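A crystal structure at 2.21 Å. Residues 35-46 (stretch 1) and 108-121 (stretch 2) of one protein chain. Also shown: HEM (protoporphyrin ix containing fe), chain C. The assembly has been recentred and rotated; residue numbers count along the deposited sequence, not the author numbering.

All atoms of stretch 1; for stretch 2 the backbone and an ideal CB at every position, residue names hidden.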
ATOM      1  N   LEU A  35      -5.940  -0.988   8.948  1.00 37.83           N
ATOM      2  CA  LEU A  35      -5.944   0.458   9.203  1.00 36.66           C
ATOM      3  C   LEU A  35      -4.570   0.980   9.593  1.00 36.18           C
ATOM      4  O   LEU A  35      -4.132   1.960   9.024  1.00 30.98           O
ATOM      5  CB  LEU A  35      -6.889   0.876  10.309  1.00 39.01           C
ATOM      6  CG  LEU A  35      -8.162   1.658   9.970  1.00 45.63           C
ATOM      7  CD1 LEU A  35      -8.597   2.451  11.216  1.00 47.39           C
ATOM      8  CD2 LEU A  35      -8.031   2.575   8.754  1.00 42.37           C
ATOM      9  N   ALA A  36      -3.913   0.330  10.552  1.00 33.51           N
ATOM     10  CA  ALA A  36      -2.595   0.780  11.014  1.00 34.88           C
ATOM     11  C   ALA A  36      -1.544   0.749   9.933  1.00 31.32           C
ATOM     12  O   ALA A  36      -0.703   1.607   9.913  1.00 34.60           O
ATOM     13  CB  ALA A  36      -2.112  -0.024  12.222  1.00 35.58           C
ATOM     14  N   ILE A  37      -1.567  -0.240   9.052  1.00 33.53           N
ATOM     15  CA  ILE A  37      -0.639  -0.279   7.915  1.00 32.97           C
ATOM     16  C   ILE A  37      -0.859   0.872   6.895  1.00 32.54           C
ATOM     17  O   ILE A  37       0.098   1.539   6.412  1.00 30.62           O
ATOM     18  CB  ILE A  37      -0.705  -1.644   7.215  1.00 33.29           C
ATOM     19  CG1 ILE A  37      -0.095  -2.689   8.149  1.00 37.26           C
ATOM     20  CG2 ILE A  37       0.007  -1.635   5.851  1.00 29.02           C
ATOM     21  CD1 ILE A  37      -0.159  -4.112   7.633  1.00 39.07           C
ATOM     22  N   ALA A  38      -2.117   1.089   6.562  1.00 29.86           N
ATOM     23  CA  ALA A  38      -2.489   2.098   5.605  1.00 30.18           C
ATOM     24  C   ALA A  38      -2.067   3.464   6.134  1.00 30.67           C
ATOM     25  O   ALA A  38      -1.476   4.285   5.419  1.00 30.08           O
ATOM     26  CB  ALA A  38      -4.001   2.048   5.382  1.00 30.73           C
ATOM     27  N   ASN A  39      -2.359   3.707   7.407  1.00 27.66           N
ATOM     28  CA  ASN A  39      -2.059   4.968   7.987  1.00 27.70           C
ATOM     29  C   ASN A  39      -0.613   5.213   8.214  1.00 26.04           C
ATOM     30  O   ASN A  39      -0.186   6.316   8.007  1.00 26.99           O
ATOM     31  CB  ASN A  39      -2.866   5.234   9.255  1.00 29.01           C
ATOM     32  CG  ASN A  39      -4.276   5.664   8.930  1.00 30.83           C
ATOM     33  OD1 ASN A  39      -4.504   6.613   8.192  1.00 32.35           O
ATOM     34  ND2 ASN A  39      -5.214   4.919   9.396  1.00 35.63           N
ATOM     35  N   ARG A  40       0.117   4.220   8.676  1.00 25.26           N
ATOM     36  CA  ARG A  40       1.567   4.320   8.876  1.00 25.70           C
ATOM     37  C   ARG A  40       2.280   4.588   7.543  1.00 25.81           C
ATOM     38  O   ARG A  40       3.210   5.391   7.483  1.00 25.75           O
ATOM     39  CB  ARG A  40       2.081   3.007   9.415  1.00 28.36           C
ATOM     40  CG  ARG A  40       3.609   2.890   9.535  1.00 31.79           C
ATOM     41  CD  ARG A  40       4.146   3.569  10.764  1.00 29.56           C
ATOM     42  NE  ARG A  40       3.810   2.778  11.937  1.00 29.08           N
ATOM     43  CZ  ARG A  40       4.130   3.099  13.186  1.00 29.88           C
ATOM     44  NH1 ARG A  40       4.784   4.214  13.494  1.00 32.54           N
ATOM     45  NH2 ARG A  40       3.806   2.277  14.143  1.00 30.47           N
ATOM     46  N   PHE A  41       1.839   3.905   6.490  1.00 24.66           N
ATOM     47  CA  PHE A  41       2.376   4.071   5.135  1.00 25.98           C
ATOM     48  C   PHE A  41       2.356   5.540   4.708  1.00 25.84           C
ATOM     49  O   PHE A  41       3.376   6.082   4.315  1.00 27.40           O
ATOM     50  CB  PHE A  41       1.561   3.212   4.131  1.00 25.44           C
ATOM     51  CG  PHE A  41       2.018   3.339   2.706  1.00 27.75           C
ATOM     52  CD1 PHE A  41       3.270   2.896   2.313  1.00 29.36           C
ATOM     53  CD2 PHE A  41       1.228   3.942   1.771  1.00 32.03           C
ATOM     54  CE1 PHE A  41       3.697   3.044   1.012  1.00 29.16           C
ATOM     55  CE2 PHE A  41       1.636   4.060   0.466  1.00 30.98           C
ATOM     56  CZ  PHE A  41       2.864   3.594   0.082  1.00 30.02           C
ATOM     57  N   TYR A  42       1.192   6.177   4.804  1.00 24.32           N
ATOM     58  CA  TYR A  42       1.043   7.571   4.399  1.00 24.41           C
ATOM     59  C   TYR A  42       1.699   8.503   5.405  1.00 25.51           C
ATOM     60  O   TYR A  42       2.202   9.566   5.047  1.00 26.19           O
ATOM     61  CB  TYR A  42      -0.466   7.878   4.220  1.00 24.77           C
ATOM     62  CG  TYR A  42      -1.018   7.213   2.948  1.00 24.04           C
ATOM     63  CD1 TYR A  42      -0.526   7.571   1.696  1.00 22.84           C
ATOM     64  CD2 TYR A  42      -1.962   6.222   3.007  1.00 25.17           C
ATOM     65  CE1 TYR A  42      -0.951   6.936   0.530  1.00 25.71           C
ATOM     66  CE2 TYR A  42      -2.444   5.606   1.852  1.00 26.94           C
ATOM     67  CZ  TYR A  42      -1.925   5.964   0.598  1.00 28.40           C
ATOM     68  OH  TYR A  42      -2.351   5.359  -0.575  1.00 30.64           O
ATOM     69  N   ASP A  43       1.708   8.115   6.670  1.00 24.14           N
ATOM     70  CA  ASP A  43       2.354   8.928   7.679  1.00 26.27           C
ATOM     71  C   ASP A  43       3.825   9.122   7.382  1.00 27.67           C
ATOM     72  O   ASP A  43       4.363  10.224   7.519  1.00 31.53           O
ATOM     73  CB  ASP A  43       2.154   8.283   9.033  1.00 29.01           C
ATOM     74  CG  ASP A  43       0.805   8.679   9.675  1.00 29.35           C
ATOM     75  OD1 ASP A  43       0.069   9.523   9.101  1.00 26.30           O
ATOM     76  OD2 ASP A  43       0.525   8.166  10.766  1.00 30.08           O
ATOM     77  N   ILE A  44       4.453   8.043   6.926  1.00 27.51           N
ATOM     78  CA  ILE A  44       5.862   8.022   6.588  1.00 28.32           C
ATOM     79  C   ILE A  44       6.091   8.702   5.243  1.00 29.92           C
ATOM     80  O   ILE A  44       7.037   9.495   5.103  1.00 30.91           O
ATOM     81  CB  ILE A  44       6.375   6.583   6.537  1.00 28.03           C
ATOM     82  CG1 ILE A  44       6.482   6.035   7.965  1.00 26.46           C
ATOM     83  CG2 ILE A  44       7.691   6.478   5.777  1.00 27.06           C
ATOM     84  CD1 ILE A  44       6.655   4.541   8.025  1.00 26.14           C
ATOM     85  N   MET A  45       5.226   8.397   4.264  1.00 28.87           N
ATOM     86  CA  MET A  45       5.342   8.984   2.951  1.00 29.72           C
ATOM     87  C   MET A  45       5.341  10.500   3.024  1.00 32.62           C
ATOM     88  O   MET A  45       6.066  11.156   2.256  1.00 32.46           O
ATOM     89  CB  MET A  45       4.172   8.568   2.052  1.00 32.31           C
ATOM     90  CG  MET A  45       4.202   9.185   0.643  1.00 31.31           C
ATOM     91  SD  MET A  45       2.708   8.910  -0.312  1.00 33.09           S
ATOM     92  CE  MET A  45       2.669   7.117  -0.486  1.00 32.95           C
ATOM     93  N   ALA A  46       4.483  11.033   3.902  1.00 31.62           N
ATOM     94  CA  ALA A  46       4.222  12.467   3.997  1.00 32.80           C
ATOM     95  C   ALA A  46       5.349  13.290   4.666  1.00 32.01           C
ATOM     96  O   ALA A  46       5.316  14.524   4.672  1.00 32.81           O
ATOM     97  CB  ALA A  46       2.890  12.722   4.713  1.00 29.08           C
ATOM     98  N   UNK A 108      10.591   4.368  -4.134  1.00 34.33           N
ATOM     99  CA  UNK A 108      10.017   5.230  -3.103  1.00 33.55           C
ATOM    100  C   UNK A 108       8.773   4.635  -2.418  1.00 31.40           C
ATOM    101  O   UNK A 108       8.631   4.770  -1.193  1.00 31.35           O
ATOM    102  CB  UNK A 108       9.656   6.582  -3.722  1.00 33.55           C
ATOM    103  N   UNK A 109       7.876   4.047  -3.213  1.00 28.21           N
ATOM    104  CA  UNK A 109       6.678   3.383  -2.702  1.00 25.41           C
ATOM    105  C   UNK A 109       7.080   2.182  -1.867  1.00 27.71           C
ATOM    106  O   UNK A 109       6.541   1.989  -0.761  1.00 27.30           O
ATOM    107  CB  UNK A 109       5.755   2.957  -3.845  1.00 25.41           C
ATOM    108  N   UNK A 110       7.999   1.349  -2.383  1.00 28.12           N
ATOM    109  CA  UNK A 110       8.479   0.201  -1.586  1.00 30.42           C
ATOM    110  C   UNK A 110       9.231   0.561  -0.302  1.00 31.00           C
ATOM    111  O   UNK A 110       9.012  -0.035   0.746  1.00 37.57           O
ATOM    112  CB  UNK A 110       9.397  -0.660  -2.456  1.00 30.42           C
ATOM    113  N   UNK A 111      10.083   1.560  -0.379  1.00 31.46           N
ATOM    114  CA  UNK A 111      10.792   2.081   0.779  1.00 31.26           C
ATOM    115  C   UNK A 111       9.820   2.437   1.909  1.00 32.41           C
ATOM    116  O   UNK A 111      10.020   2.040   3.045  1.00 33.16           O
ATOM    117  CB  UNK A 111      11.617   3.307   0.384  1.00 31.26           C
ATOM    118  N   UNK A 112       8.755   3.173   1.586  1.00 31.33           N
ATOM    119  CA  UNK A 112       7.709   3.468   2.553  1.00 28.53           C
ATOM    120  C   UNK A 112       7.035   2.201   3.059  1.00 28.18           C
ATOM    121  O   UNK A 112       6.791   2.086   4.261  1.00 24.72           O
ATOM    122  CB  UNK A 112       6.667   4.402   1.934  1.00 28.53           C
ATOM    123  N   UNK A 113       6.689   1.269   2.161  1.00 28.52           N
ATOM    124  CA  UNK A 113       5.938   0.065   2.615  1.00 31.07           C
ATOM    125  C   UNK A 113       6.834  -0.956   3.402  1.00 29.85           C
ATOM    126  O   UNK A 113       6.386  -1.587   4.383  1.00 27.07           O
ATOM    127  CB  UNK A 113       5.323  -0.632   1.400  1.00 31.07           C
ATOM    128  N   UNK A 114       8.096  -1.092   2.990  1.00 30.46           N
ATOM    129  CA  UNK A 114       9.124  -1.791   3.831  1.00 31.16           C
ATOM    130  C   UNK A 114       9.215  -1.248   5.264  1.00 28.29           C
ATOM    131  O   UNK A 114       9.106  -1.981   6.247  1.00 30.23           O
ATOM    132  CB  UNK A 114      10.501  -1.668   3.175  1.00 31.16           C
ATOM    133  N   UNK A 115       9.414   0.043   5.388  1.00 27.42           N
ATOM    134  CA  UNK A 115       9.448   0.657   6.707  1.00 28.64           C
ATOM    135  C   UNK A 115       8.181   0.412   7.524  1.00 30.06           C
ATOM    136  O   UNK A 115       8.256   0.196   8.762  1.00 27.62           O
ATOM    137  CB  UNK A 115       9.677   2.163   6.563  1.00 28.64           C
ATOM    138  N   UNK A 116       7.026   0.458   6.840  1.00 26.54           N
ATOM    139  CA  UNK A 116       5.746   0.223   7.461  1.00 25.55           C
ATOM    140  C   UNK A 116       5.638  -1.224   7.974  1.00 25.92           C
ATOM    141  O   UNK A 116       5.187  -1.470   9.095  1.00 26.34           O
ATOM    142  CB  UNK A 116       4.621   0.529   6.470  1.00 25.55           C
ATOM    143  N   UNK A 117       5.970  -2.173   7.114  1.00 24.17           N
ATOM    144  CA  UNK A 117       5.844  -3.590   7.441  1.00 27.03           C
ATOM    145  C   UNK A 117       6.820  -4.046   8.538  1.00 27.90           C
ATOM    146  O   UNK A 117       6.423  -4.839   9.405  1.00 27.07           O
ATOM    147  CB  UNK A 117       6.066  -4.425   6.179  1.00 27.03           C
ATOM    148  N   UNK A 118       8.037  -3.506   8.545  1.00 28.21           N
ATOM    149  CA  UNK A 118       8.923  -3.679   9.705  1.00 30.82           C
ATOM    150  C   UNK A 118       8.259  -3.242  11.016  1.00 29.53           C
ATOM    151  O   UNK A 118       8.379  -3.922  12.044  1.00 27.92           O
ATOM    152  CB  UNK A 118      10.215  -2.887   9.496  1.00 30.82           C
ATOM    153  N   UNK A 119       7.579  -2.109  11.013  1.00 28.40           N
ATOM    154  CA  UNK A 119       7.004  -1.679  12.282  1.00 30.02           C
ATOM    155  C   UNK A 119       5.679  -2.380  12.604  1.00 27.89           C
ATOM    156  O   UNK A 119       5.315  -2.481  13.758  1.00 27.50           O
ATOM    157  CB  UNK A 119       6.792  -0.164  12.262  1.00 30.02           C
ATOM    158  N   UNK A 120       4.957  -2.884  11.619  1.00 27.15           N
ATOM    159  CA  UNK A 120       3.540  -3.304  11.884  1.00 30.14           C
ATOM    160  C   UNK A 120       3.386  -4.789  11.959  1.00 30.20           C
ATOM    161  O   UNK A 120       2.412  -5.278  12.503  1.00 36.24           O
ATOM    162  CB  UNK A 120       2.601  -2.774  10.798  1.00 30.14           C
ATOM    163  N   UNK A 121       4.318  -5.521  11.367  1.00 32.14           N
ATOM    164  CA  UNK A 121       4.173  -6.962  11.264  1.00 31.34           C
ATOM    165  C   UNK A 121       5.241  -7.640  12.122  1.00 31.75           C
ATOM    166  O   UNK A 121       6.440  -7.640  11.779  1.00 32.68           O
ATOM    167  CB  UNK A 121       4.273  -7.416   9.806  1.00 31.34           C
TER
HETATM  168  CHA HEM C 700      -3.947   5.241  -5.908  1.00 26.41           C
HETATM  169  CHB HEM C 700       0.752   6.174  -6.781  1.00 23.80           C
HETATM  170  CHC HEM C 700       1.648   1.434  -6.215  1.00 25.84           C
HETATM  171  CHD HEM C 700      -2.746   0.849  -4.439  1.00 28.42           C
HETATM  172  C1A HEM C 700      -2.767   5.892  -6.220  1.00 26.76           C
HETATM  173  C2A HEM C 700      -2.656   7.257  -6.493  1.00 25.64           C
HETATM  174  C3A HEM C 700      -1.336   7.514  -6.713  1.00 26.37           C
HETATM  175  C4A HEM C 700      -0.607   6.308  -6.601  1.00 26.53           C
HETATM  176  CMA HEM C 700      -0.727   8.870  -7.047  1.00 27.86           C
HETATM  177  CAA HEM C 700      -3.765   8.288  -6.549  1.00 27.61           C
HETATM  178  CBA HEM C 700      -4.575   8.366  -5.255  1.00 35.54           C
HETATM  179  CGA HEM C 700      -5.133   9.734  -4.923  1.00 36.29           C
HETATM  180  O1A HEM C 700      -4.451  10.736  -4.620  1.00 38.57           O
HETATM  181  O2A HEM C 700      -6.370   9.835  -4.901  1.00 47.68           O
HETATM  182  C1B HEM C 700       1.398   4.927  -6.739  1.00 25.44           C
HETATM  183  C2B HEM C 700       2.742   4.697  -7.161  1.00 26.36           C
HETATM  184  C3B HEM C 700       2.993   3.357  -7.013  1.00 27.60           C
HETATM  185  C4B HEM C 700       1.735   2.784  -6.543  1.00 26.11           C
HETATM  186  CMB HEM C 700       3.681   5.804  -7.610  1.00 28.92           C
HETATM  187  CAB HEM C 700       4.133   2.419  -7.261  1.00 31.21           C
HETATM  188  CBB HEM C 700       5.189   2.783  -7.912  1.00 37.94           C
HETATM  189  C1C HEM C 700       0.562   0.842  -5.582  1.00 27.84           C
HETATM  190  C2C HEM C 700       0.502  -0.457  -5.053  1.00 30.31           C
HETATM  191  C3C HEM C 700      -0.775  -0.614  -4.572  1.00 31.69           C
HETATM  192  C4C HEM C 700      -1.454   0.611  -4.774  1.00 30.69           C
HETATM  193  CMC HEM C 700       1.641  -1.467  -5.093  1.00 33.11           C
HETATM  194  CAC HEM C 700      -1.407  -1.755  -3.874  1.00 39.33           C
HETATM  195  CBC HEM C 700      -0.712  -2.806  -3.455  1.00 41.60           C
HETATM  196  C1D HEM C 700      -3.385   2.004  -4.768  1.00 27.67           C
HETATM  197  C2D HEM C 700      -4.824   2.135  -4.560  1.00 28.09           C
HETATM  198  C3D HEM C 700      -5.147   3.344  -4.964  1.00 30.93           C
HETATM  199  C4D HEM C 700      -3.911   3.950  -5.435  1.00 28.38           C
HETATM  200  CMD HEM C 700      -5.806   1.132  -4.019  1.00 30.61           C
HETATM  201  CAD HEM C 700      -6.543   3.940  -5.003  1.00 35.44           C
HETATM  202  CBD HEM C 700      -7.034   3.714  -6.436  1.00 41.73           C
HETATM  203  CGD HEM C 700      -8.480   4.156  -6.689  1.00 51.80           C
HETATM  204  O1D HEM C 700      -9.135   4.795  -5.851  1.00 52.81           O
HETATM  205  O2D HEM C 700      -9.066   3.898  -7.760  1.00 54.82           O
HETATM  206  NA  HEM C 700      -1.485   5.332  -6.248  1.00 26.29           N
HETATM  207  NB  HEM C 700       0.875   3.769  -6.388  1.00 26.02           N
HETATM  208  NC  HEM C 700      -0.606   1.463  -5.372  1.00 26.31           N
HETATM  209  ND  HEM C 700      -2.866   3.116  -5.239  1.00 27.03           N
HETATM  210 FE   HEM C 700      -1.095   3.423  -5.795  1.00 28.06          FE

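The two helices cross at 129° between their N-to-C directions, with axes 8.8 Å apart at closest approach. At position 108 the ideal CB has nothing of stretch 1 within reach, and almost any helix-compatible residue would serve; it is Gln-108.

Position 109 points sideways, its CB 4.9 Å from Phe-41 CZ, with the heme on the other side. A long apolar or aromatic side chain could fill the space between them. Trp-109 does so: one face lies over HEM CHC, while the opposite face receives the edge of Phe-41 (CZ to Trp-109 CE2, 3.4 Å). Its NE1 donates to the iron-bound water, NE1 to O 3.0 Å.

Positions 110 and 111 place no CB near stretch 1, so polar or apolar residues would do; they are Met-110 and Tyr-111.

Position 112 points toward stretch 1, with its CB only 3.4 Å from Phe-41 CE1, which favours a small residue such as alanine, serine or cysteine. Cys-112 directs SG to Ile-44 CG2 (4.1 Å) and Met-45 CB (3.9 Å).

At 113 the CB is sideways, 4.0 Å from Phe-41 CE1, and a flexible apolar chain could reach across the ring. Met-113, in the t, p, p conformation, lays CE over a face of Phe-41, 3.8 Å from CD1; SD lies 4.2 Å from Ile-37 CG2.

Position 114 is out of reach and undemanding, open to polar or apolar residues; it is Asn-114. The CB of 115 is 4.1 Å from Ile-44 CD1, so an aliphatic stem suits, whatever its tip. Lys-115 supplies that stem and its end leads away.

Position 116 lies where the helices come close. The CB is 4.0 Å from Arg-40 CG, and a compact residue such as alanine, serine, threonine or valine fits. Thr-116 sits among Ile-37, Arg-40, Phe-41 and Ile-44; its OG1 bonds back to Cys-112 O (2.9 Å), and CG2 packs on Ile-37 CG2 (3.8 Å).

Position 117 points away; many residues would be tolerated, and a longer apolar chain could return to Ile-37. Leu-117 brings CD2 to 4.2 Å from Ile-37 CD1. Position 118, out of reach, would accept polar or apolar residues; it is Asp-118.

The CB of 119 is 4.2 Å from Arg-40 NE, so apolar or polar residues are possible; Leu-119 lays CD1 over one guanidinium face.

Position 120 faces Ile-37 CG1 (3.8 Å from its CB) with the Arg-40 guanidinium nearby, favouring an acidic chain with an aliphatic stem. Glu-120 OE2 accepts from both NE and NH2 of Arg-40 (2.9 Å each), forming a salt bridge.

Position 121 leaves helical geometry, at phi/psi -113/108°, which suits a beta-branched residue; it is Val-121.

Stretch 2 (108-121) QWMYCMNKTLDLEV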
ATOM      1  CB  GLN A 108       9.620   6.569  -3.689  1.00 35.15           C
ATOM      2  CG  GLN A 108      10.809   7.470  -3.943  1.00 36.90           C
ATOM      3  CD  GLN A 108      10.418   8.724  -4.683  1.00 36.39           C
ATOM      4  OE1 GLN A 108       9.579   9.479  -4.234  1.00 42.95           O
ATOM      5  NE2 GLN A 108      11.011   8.939  -5.828  1.00 37.85           N
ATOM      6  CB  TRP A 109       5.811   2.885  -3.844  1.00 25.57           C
ATOM      7  CG  TRP A 109       4.393   2.676  -3.501  1.00 26.49           C
ATOM      8  CD1 TRP A 109       3.359   3.537  -3.753  1.00 28.66           C
ATOM      9  CD2 TRP A 109       3.823   1.557  -2.831  1.00 26.58           C
ATOM     10  NE1 TRP A 109       2.175   3.002  -3.317  1.00 29.01           N
ATOM     11  CE2 TRP A 109       2.435   1.779  -2.748  1.00 29.00           C
ATOM     12  CE3 TRP A 109       4.334   0.367  -2.334  1.00 27.69           C
ATOM     13  CZ2 TRP A 109       1.566   0.864  -2.143  1.00 27.35           C
ATOM     14  CZ3 TRP A 109       3.435  -0.553  -1.749  1.00 27.43           C
ATOM     15  CH2 TRP A 109       2.109  -0.294  -1.654  1.00 26.11           C
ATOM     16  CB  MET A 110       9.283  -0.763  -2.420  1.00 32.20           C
ATOM     17  CG  MET A 110       8.394  -1.637  -3.280  1.00 33.19           C
ATOM     18  SD  MET A 110       7.006  -2.407  -2.406  1.00 35.82           S
ATOM     19  CE  MET A 110       7.937  -3.519  -1.342  1.00 38.87           C
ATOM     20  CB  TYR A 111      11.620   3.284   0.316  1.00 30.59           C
ATOM     21  CG  TYR A 111      12.146   4.153   1.407  1.00 31.47           C
ATOM     22  CD1 TYR A 111      11.382   5.186   1.902  1.00 32.84           C
ATOM     23  CD2 TYR A 111      13.431   3.960   1.928  1.00 32.27           C
ATOM     24  CE1 TYR A 111      11.856   6.009   2.914  1.00 36.18           C
ATOM     25  CE2 TYR A 111      13.929   4.786   2.931  1.00 34.49           C
ATOM     26  CZ  TYR A 111      13.143   5.808   3.405  1.00 36.28           C
ATOM     27  OH  TYR A 111      13.590   6.619   4.401  1.00 41.68           O
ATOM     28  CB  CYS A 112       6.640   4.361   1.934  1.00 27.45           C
ATOM     29  SG  CYS A 112       7.195   6.049   1.716  1.00 30.99           S
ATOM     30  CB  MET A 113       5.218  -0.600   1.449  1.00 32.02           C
ATOM     31  CG  MET A 113       4.451  -1.843   1.827  1.00 31.37           C
ATOM     32  SD  MET A 113       3.208  -1.451   3.063  1.00 34.62           S
ATOM     33  CE  MET A 113       1.956  -0.663   2.006  1.00 34.88           C
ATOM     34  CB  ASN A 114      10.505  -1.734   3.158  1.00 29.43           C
ATOM     35  CG  ASN A 114      10.574  -2.587   1.886  1.00 31.29           C
ATOM     36  OD1 ASN A 114       9.854  -3.569   1.727  1.00 33.57           O
ATOM     37  ND2 ASN A 114      11.400  -2.171   0.950  1.00 32.96           N
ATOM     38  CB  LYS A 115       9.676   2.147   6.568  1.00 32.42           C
ATOM     39  CG  LYS A 115      11.092   2.484   6.116  1.00 32.57           C
ATOM     40  CD  LYS A 115      11.316   3.985   6.111  1.00 39.04           C
ATOM     41  CE  LYS A 115      12.239   4.435   7.237  1.00 44.55           C
ATOM     42  NZ  LYS A 115      13.654   4.234   6.791  1.00 47.92           N
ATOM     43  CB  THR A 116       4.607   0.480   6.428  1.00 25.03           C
ATOM     44  OG1 THR A 116       4.586   1.880   6.103  1.00 26.03           O
ATOM     45  CG2 THR A 116       3.217   0.036   6.950  1.00 22.85           C
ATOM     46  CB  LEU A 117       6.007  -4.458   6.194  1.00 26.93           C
ATOM     47  CG  LEU A 117       4.862  -4.269   5.193  1.00 27.52           C
ATOM     48  CD1 LEU A 117       5.139  -5.013   3.915  1.00 28.59           C
ATOM     49  CD2 LEU A 117       3.550  -4.713   5.760  1.00 30.55           C
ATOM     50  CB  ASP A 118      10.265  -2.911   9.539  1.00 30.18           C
ATOM     51  CG  ASP A 118      11.193  -3.583   8.555  1.00 33.14           C
ATOM     52  OD1 ASP A 118      10.835  -4.680   8.088  1.00 33.60           O
ATOM     53  OD2 ASP A 118      12.243  -3.002   8.191  1.00 33.64           O
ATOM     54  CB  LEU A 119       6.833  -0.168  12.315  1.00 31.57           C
ATOM     55  CG  LEU A 119       8.108   0.634  12.521  1.00 32.43           C
ATOM     56  CD1 LEU A 119       7.973   2.004  11.916  1.00 36.86           C
ATOM     57  CD2 LEU A 119       8.461   0.735  13.971  1.00 33.31           C
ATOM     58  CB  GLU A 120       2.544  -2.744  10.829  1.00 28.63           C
ATOM     59  CG  GLU A 120       2.415  -1.221  10.838  1.00 31.72           C
ATOM     60  CD  GLU A 120       1.793  -0.669  12.138  1.00 33.83           C
ATOM     61  OE1 GLU A 120       0.891  -1.330  12.718  1.00 36.39           O
ATOM     62  OE2 GLU A 120       2.179   0.436  12.592  1.00 31.98           O
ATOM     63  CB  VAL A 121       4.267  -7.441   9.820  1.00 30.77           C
ATOM     64  CG1 VAL A 121       3.815  -8.912   9.707  1.00 31.95           C
ATOM     65  CG2 VAL A 121       3.435  -6.564   8.895  1.00 32.11           C
TER
HETATM   66  O   HOH W   1      -0.638   4.062  -3.749  1.00 23.31           O
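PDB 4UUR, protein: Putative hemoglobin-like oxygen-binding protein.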